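Local coordinates for protein pectate lyase 47 (Bacillus sp. TS-47, PDB 1VBL) that cleaves pectate by eliminative lysis as a thermostable, calcium-binding enzyme of polysaccharide lyase family 1, at residues I243-I257 with L274-R288. Sequence-based numbering, arbitrary orientation.
Sequences ISYNVFTNHDKVTLI and LHHNYYKNVTQRLPR
Successive turns of the right-handed parallel beta-helix of pectate lyases stack here, Val247, Phe248 and Thr249 pairing in parallel register with Tyr278, Tyr279 and Lys280. At the bend before these strands, Asn246 and Asn277 form a step of the family's asparagine stack, their amide planes 7° apart. Asn277 OD1 is gripped by Asn246 N at 2.9 Å and Asn246 ND2 at 3.1 Å, from opposite faces of its plane. On the preceding turn, Asn246 ND2 also donates to Ile202 O and OD1 accepts from Asn205 N. Asn277 ND2 donates to Ile243 O at 3.0 Å, from above that carbonyl's plane. Asparagine suits this buried bend because one short amide both accepts and donates; an alanine here would probably leave Asn246 N without its acceptor and Ile243 O relying on His275 N, and open a gap beside Phe248.

Inside the coil, Phe248 and Tyr279 lie nearly parallel but slid apart, CD1 of Phe248 3.5 Å from CE2 of Tyr279. Outside, His276 CB sits over the centre of the Tyr245 ring. Lys253 and Leu256, respectively near the calcium-binding Asp229 and Asp233, sandwich the Arg285 guanidinium. Aliphatic carbon on both faces thus holds it flat, while NH1 donates to a water.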
loop_
_atom_site.group_PDB
_atom_site.type_symbol
_atom_site.label_atom_id
_atom_site.label_comp_id
_atom_site.label_asym_id
_atom_site.label_seq_id
_atom_site.Cartn_x
_atom_site.Cartn_y
_atom_site.Cartn_z
ATOM N N ILE A 243 9.400 -4.009 -3.006
ATOM C CA ILE A 243 8.777 -3.804 -1.699
ATOM C C ILE A 243 9.360 -4.885 -0.798
ATOM O O ILE A 243 9.001 -6.062 -0.912
ATOM C CB ILE A 243 7.247 -3.972 -1.807
ATOM C CG1 ILE A 243 6.687 -2.924 -2.776
ATOM C CG2 ILE A 243 6.601 -3.860 -0.433
ATOM C CD1 ILE A 243 5.214 -3.091 -3.071
ATOM N N SER A 244 10.251 -4.487 0.105
ATOM C CA SER A 244 10.914 -5.465 0.953
ATOM C C SER A 244 11.033 -5.139 2.434
ATOM O O SER A 244 11.167 -3.982 2.829
ATOM C CB SER A 244 12.313 -5.720 0.403
ATOM O OG SER A 244 13.036 -4.503 0.317
ATOM N N TYR A 245 10.996 -6.190 3.247
ATOM C CA TYR A 245 11.139 -6.058 4.687
ATOM C C TYR A 245 10.258 -5.003 5.350
ATOM O O TYR A 245 10.702 -4.300 6.259
ATOM C CB TYR A 245 12.604 -5.788 5.016
ATOM C CG TYR A 245 13.487 -7.000 4.814
ATOM C CD1 TYR A 245 13.566 -7.989 5.788
ATOM C CD2 TYR A 245 14.227 -7.165 3.644
ATOM C CE1 TYR A 245 14.364 -9.116 5.607
ATOM C CE2 TYR A 245 15.031 -8.294 3.449
ATOM C CZ TYR A 245 15.092 -9.262 4.439
ATOM O OH TYR A 245 15.877 -10.382 4.277
ATOM N N ASN A 246 9.011 -4.905 4.900
ATOM C CA ASN A 246 8.062 -3.956 5.475
ATOM C C ASN A 246 7.066 -4.716 6.332
ATOM O O ASN A 246 6.873 -5.921 6.167
ATOM C CB ASN A 246 7.271 -3.233 4.379
ATOM C CG ASN A 246 8.148 -2.403 3.478
ATOM O OD1 ASN A 246 8.654 -1.350 3.878
ATOM N ND2 ASN A 246 8.340 -2.871 2.249
ATOM N N VAL A 247 6.438 -4.006 7.257
ATOM C CA VAL A 247 5.411 -4.602 8.089
ATOM C C VAL A 247 4.108 -3.933 7.659
ATOM O O VAL A 247 4.053 -2.713 7.528
ATOM C CB VAL A 247 5.628 -4.313 9.595
ATOM C CG1 VAL A 247 4.379 -4.714 10.379
ATOM C CG2 VAL A 247 6.831 -5.093 10.117
ATOM N N PHE A 248 3.086 -4.741 7.401
ATOM C CA PHE A 248 1.768 -4.239 7.034
ATOM C C PHE A 248 0.845 -4.873 8.063
ATOM O O PHE A 248 0.662 -6.088 8.077
ATOM C CB PHE A 248 1.362 -4.695 5.630
ATOM C CG PHE A 248 2.270 -4.203 4.546
ATOM C CD1 PHE A 248 3.347 -4.974 4.121
ATOM C CD2 PHE A 248 2.056 -2.961 3.956
ATOM C CE1 PHE A 248 4.205 -4.513 3.117
ATOM C CE2 PHE A 248 2.905 -2.491 2.954
ATOM C CZ PHE A 248 3.981 -3.267 2.535
ATOM N N THR A 249 0.266 -4.055 8.934
ATOM C CA THR A 249 -0.595 -4.592 9.968
ATOM C C THR A 249 -1.775 -3.678 10.266
ATOM O O THR A 249 -1.749 -2.483 9.943
ATOM C CB THR A 249 0.227 -4.826 11.269
ATOM O OG1 THR A 249 -0.555 -5.560 12.219
ATOM C CG2 THR A 249 0.637 -3.493 11.881
ATOM N N ASN A 250 -2.809 -4.258 10.870
ATOM C CA ASN A 250 -4.019 -3.532 11.257
ATOM C C ASN A 250 -4.480 -2.569 10.173
ATOM O O ASN A 250 -4.479 -1.347 10.356
ATOM C CB ASN A 250 -3.773 -2.769 12.562
ATOM C CG ASN A 250 -3.341 -3.683 13.696
ATOM O OD1 ASN A 250 -3.756 -4.839 13.768
ATOM N ND2 ASN A 250 -2.515 -3.163 14.595
ATOM N N HIS A 251 -4.892 -3.138 9.048
ATOM C CA HIS A 251 -5.341 -2.357 7.908
ATOM C C HIS A 251 -6.188 -3.257 7.022
ATOM O O HIS A 251 -5.991 -4.470 6.987
ATOM C CB HIS A 251 -4.130 -1.848 7.124
ATOM C CG HIS A 251 -4.476 -0.931 5.992
ATOM N ND1 HIS A 251 -4.795 0.397 6.179
ATOM C CD2 HIS A 251 -4.543 -1.150 4.656
ATOM C CE1 HIS A 251 -5.042 0.958 5.007
ATOM N NE2 HIS A 251 -4.896 0.041 4.067
ATOM N N ASP A 252 -7.115 -2.654 6.289
ATOM C CA ASP A 252 -8.000 -3.402 5.411
ATOM C C ASP A 252 -7.372 -3.725 4.047
ATOM O O ASP A 252 -6.871 -4.834 3.834
ATOM C CB ASP A 252 -9.310 -2.617 5.235
ATOM C CG ASP A 252 -10.282 -3.301 4.302
ATOM O OD1 ASP A 252 -10.064 -4.485 3.978
ATOM O OD2 ASP A 252 -11.272 -2.653 3.896
ATOM N N LYS A 253 -7.397 -2.753 3.138
ATOM C CA LYS A 253 -6.860 -2.917 1.784
ATOM C C LYS A 253 -5.392 -2.500 1.738
ATOM O O LYS A 253 -5.076 -1.315 1.668
ATOM C CB LYS A 253 -7.673 -2.067 0.807
ATOM C CG LYS A 253 -9.166 -2.388 0.805
ATOM C CD LYS A 253 -9.901 -1.536 -0.217
ATOM C CE LYS A 253 -11.373 -1.912 -0.318
ATOM N NZ LYS A 253 -12.160 -1.526 0.888
ATOM N N VAL A 254 -4.500 -3.484 1.749
ATOM C CA VAL A 254 -3.072 -3.210 1.779
ATOM C C VAL A 254 -2.398 -2.731 0.497
ATOM O O VAL A 254 -2.015 -1.563 0.396
ATOM C CB VAL A 254 -2.297 -4.443 2.307
ATOM C CG1 VAL A 254 -0.807 -4.136 2.377
ATOM C CG2 VAL A 254 -2.821 -4.827 3.684
ATOM N N THR A 255 -2.250 -3.620 -0.481
ATOM C CA THR A 255 -1.557 -3.256 -1.710
ATOM C C THR A 255 -2.225 -3.625 -3.023
ATOM O O THR A 255 -2.367 -4.795 -3.367
ATOM C CB THR A 255 -0.129 -3.850 -1.712
ATOM O OG1 THR A 255 0.647 -3.211 -0.690
ATOM C CG2 THR A 255 0.551 -3.647 -3.071
ATOM N N LEU A 256 -2.612 -2.596 -3.762
ATOM C CA LEU A 256 -3.232 -2.767 -5.061
ATOM C C LEU A 256 -2.139 -2.579 -6.113
ATOM O O LEU A 256 -1.328 -1.660 -6.013
ATOM C CB LEU A 256 -4.319 -1.707 -5.249
ATOM C CG LEU A 256 -5.155 -1.716 -6.530
ATOM C CD1 LEU A 256 -5.994 -2.984 -6.596
ATOM C CD2 LEU A 256 -6.053 -0.485 -6.542
ATOM N N ILE A 257 -2.095 -3.465 -7.101
ATOM C CA ILE A 257 -1.121 -3.354 -8.185
ATOM C C ILE A 257 -1.959 -3.415 -9.462
ATOM O O ILE A 257 -2.360 -4.492 -9.904
ATOM C CB ILE A 257 -0.091 -4.509 -8.162
ATOM C CG1 ILE A 257 0.729 -4.439 -6.863
ATOM C CG2 ILE A 257 0.838 -4.410 -9.381
ATOM C CD1 ILE A 257 1.793 -5.525 -6.735
ATOM N N LEU A 274 7.892 -8.327 -4.174
ATOM C CA LEU A 274 7.560 -8.145 -2.769
ATOM C C LEU A 274 8.166 -9.314 -2.017
ATOM O O LEU A 274 7.797 -10.469 -2.247
ATOM C CB LEU A 274 6.046 -8.145 -2.550
ATOM C CG LEU A 274 5.217 -7.129 -3.334
ATOM C CD1 LEU A 274 4.824 -7.729 -4.674
ATOM C CD2 LEU A 274 3.965 -6.763 -2.535
ATOM N N HIS A 275 9.104 -9.027 -1.126
ATOM C CA HIS A 275 9.719 -10.099 -0.372
ATOM C C HIS A 275 10.044 -9.725 1.064
ATOM O O HIS A 275 10.293 -8.559 1.387
ATOM C CB HIS A 275 10.965 -10.622 -1.114
ATOM C CG HIS A 275 12.121 -9.667 -1.151
ATOM N ND1 HIS A 275 13.033 -9.561 -0.122
ATOM C CD2 HIS A 275 12.544 -8.815 -2.115
ATOM C CE1 HIS A 275 13.967 -8.688 -0.451
ATOM N NE2 HIS A 275 13.695 -8.220 -1.656
ATOM N N HIS A 276 10.000 -10.737 1.923
ATOM C CA HIS A 276 10.282 -10.586 3.344
ATOM C C HIS A 276 9.418 -9.561 4.061
ATOM O O HIS A 276 9.858 -8.925 5.020
ATOM C CB HIS A 276 11.760 -10.261 3.554
ATOM C CG HIS A 276 12.673 -11.376 3.154
ATOM N ND1 HIS A 276 13.214 -11.480 1.889
ATOM C CD2 HIS A 276 13.104 -12.462 3.837
ATOM C CE1 HIS A 276 13.939 -12.581 1.812
ATOM N NE2 HIS A 276 13.889 -13.195 2.981
ATOM N N ASN A 277 8.183 -9.406 3.599
ATOM C CA ASN A 277 7.276 -8.472 4.237
ATOM C C ASN A 277 6.485 -9.249 5.272
ATOM O O ASN A 277 6.251 -10.450 5.126
ATOM C CB ASN A 277 6.338 -7.836 3.205
ATOM C CG ASN A 277 7.085 -6.967 2.210
ATOM O OD1 ASN A 277 7.633 -5.923 2.568
ATOM N ND2 ASN A 277 7.122 -7.402 0.958
ATOM N N TYR A 278 6.086 -8.550 6.323
ATOM C CA TYR A 278 5.333 -9.142 7.414
ATOM C C TYR A 278 3.897 -8.618 7.349
ATOM O O TYR A 278 3.648 -7.450 7.650
ATOM C CB TYR A 278 5.995 -8.730 8.732
ATOM C CG TYR A 278 5.539 -9.434 9.995
ATOM C CD1 TYR A 278 6.201 -9.198 11.199
ATOM C CD2 TYR A 278 4.451 -10.313 10.002
ATOM C CE1 TYR A 278 5.804 -9.811 12.379
ATOM C CE2 TYR A 278 4.038 -10.938 11.191
ATOM C CZ TYR A 278 4.727 -10.676 12.376
ATOM O OH TYR A 278 4.355 -11.268 13.561
ATOM N N TYR A 279 2.966 -9.472 6.924
ATOM C CA TYR A 279 1.557 -9.092 6.857
ATOM C C TYR A 279 0.909 -9.679 8.102
ATOM O O TYR A 279 0.848 -10.899 8.264
ATOM C CB TYR A 279 0.881 -9.663 5.604
ATOM C CG TYR A 279 1.460 -9.139 4.311
ATOM C CD1 TYR A 279 2.553 -9.764 3.714
ATOM C CD2 TYR A 279 0.932 -8.002 3.696
ATOM C CE1 TYR A 279 3.108 -9.276 2.540
ATOM C CE2 TYR A 279 1.484 -7.499 2.519
ATOM C CZ TYR A 279 2.573 -8.144 1.947
ATOM O OH TYR A 279 3.123 -7.674 0.778
ATOM N N LYS A 280 0.431 -8.808 8.982
ATOM C CA LYS A 280 -0.174 -9.253 10.228
ATOM C C LYS A 280 -1.529 -8.620 10.494
ATOM O O LYS A 280 -1.654 -7.401 10.636
ATOM C CB LYS A 280 0.770 -8.954 11.397
ATOM C CG LYS A 280 0.233 -9.377 12.766
ATOM C CD LYS A 280 1.284 -9.164 13.847
ATOM C CE LYS A 280 0.753 -9.518 15.230
ATOM N NZ LYS A 280 0.293 -10.931 15.323
ATOM N N ASN A 281 -2.544 -9.469 10.563
ATOM C CA ASN A 281 -3.893 -9.020 10.829
ATOM C C ASN A 281 -4.356 -7.914 9.887
ATOM O O ASN A 281 -4.750 -6.824 10.322
ATOM C CB ASN A 281 -4.006 -8.585 12.297
ATOM C CG ASN A 281 -3.721 -9.730 13.258
ATOM O OD1 ASN A 281 -4.022 -10.882 12.955
ATOM N ND2 ASN A 281 -3.148 -9.420 14.417
ATOM N N VAL A 282 -4.280 -8.204 8.590
ATOM C CA VAL A 282 -4.750 -7.285 7.561
ATOM C C VAL A 282 -5.882 -8.034 6.854
ATOM O O VAL A 282 -6.053 -9.239 7.052
ATOM C CB VAL A 282 -3.629 -6.880 6.575
ATOM C CG1 VAL A 282 -2.665 -5.919 7.271
ATOM C CG2 VAL A 282 -2.877 -8.114 6.080
ATOM N N THR A 283 -6.650 -7.341 6.026
ATOM C CA THR A 283 -7.801 -7.971 5.397
ATOM C C THR A 283 -7.697 -8.505 3.973
ATOM O O THR A 283 -8.058 -9.655 3.718
ATOM C CB THR A 283 -9.012 -7.011 5.455
ATOM O OG1 THR A 283 -9.261 -6.653 6.821
ATOM C CG2 THR A 283 -10.255 -7.665 4.868
ATOM N N GLN A 284 -7.210 -7.682 3.052
ATOM C CA GLN A 284 -7.145 -8.089 1.654
ATOM C C GLN A 284 -6.068 -7.362 0.848
ATOM O O GLN A 284 -5.463 -6.399 1.324
ATOM C CB GLN A 284 -8.508 -7.825 1.016
ATOM C CG GLN A 284 -8.946 -6.368 1.162
ATOM C CD GLN A 284 -10.360 -6.115 0.669
ATOM O OE1 GLN A 284 -10.696 -6.425 -0.471
ATOM N NE2 GLN A 284 -11.193 -5.540 1.532
ATOM N N ARG A 285 -5.860 -7.827 -0.383
ATOM C CA ARG A 285 -4.880 -7.249 -1.311
ATOM C C ARG A 285 -3.457 -7.379 -0.786
ATOM O O ARG A 285 -2.815 -6.379 -0.466
ATOM C CB ARG A 285 -5.196 -5.768 -1.556
ATOM C CG ARG A 285 -6.592 -5.505 -2.105
ATOM C CD ARG A 285 -6.786 -4.021 -2.379
ATOM N NE ARG A 285 -8.084 -3.732 -2.982
ATOM C CZ ARG A 285 -8.480 -2.517 -3.353
ATOM N NH1 ARG A 285 -7.680 -1.473 -3.184
ATOM N NH2 ARG A 285 -9.677 -2.346 -3.899
ATOM N N LEU A 286 -2.954 -8.609 -0.737
ATOM C CA LEU A 286 -1.616 -8.859 -0.211
ATOM C C LEU A 286 -0.635 -9.522 -1.181
ATOM O O LEU A 286 0.076 -10.448 -0.800
ATOM C CB LEU A 286 -1.726 -9.732 1.044
ATOM C CG LEU A 286 -2.881 -9.412 1.995
ATOM C CD1 LEU A 286 -2.855 -10.378 3.180
ATOM C CD2 LEU A 286 -2.762 -7.969 2.479
ATOM N N PRO A 287 -0.551 -9.043 -2.434
ATOM C CA PRO A 287 -1.277 -7.929 -3.046
ATOM C C PRO A 287 -2.368 -8.428 -3.998
ATOM O O PRO A 287 -2.542 -9.630 -4.169
ATOM C CB PRO A 287 -0.180 -7.224 -3.816
ATOM C CG PRO A 287 0.534 -8.408 -4.432
ATOM C CD PRO A 287 0.579 -9.445 -3.297
ATOM N N ARG A 288 -3.094 -7.490 -4.604
ATOM C CA ARG A 288 -4.117 -7.808 -5.604
ATOM C C ARG A 288 -3.436 -7.346 -6.890
ATOM O O ARG A 288 -3.085 -6.175 -7.020
ATOM C CB ARG A 288 -5.391 -6.998 -5.390
ATOM C CG ARG A 288 -6.500 -7.353 -6.386
ATOM C CD ARG A 288 -7.567 -6.265 -6.428
ATOM N NE ARG A 288 -8.770 -6.666 -7.160
ATOM C CZ ARG A 288 -8.824 -6.926 -8.465
ATOM N NH1 ARG A 288 -7.736 -6.836 -9.220
ATOM N NH2 ARG A 288 -9.981 -7.270 -9.017
HETATM O O HOH W 1 -2.649 -6.724 15.338
HETATM O O HOH W 2 -5.126 -1.205 -1.549
HETATM O O HOH W 3 2.346 -4.997 0.322
HETATM O O HOH W 4 -5.105 -5.267 -8.889
#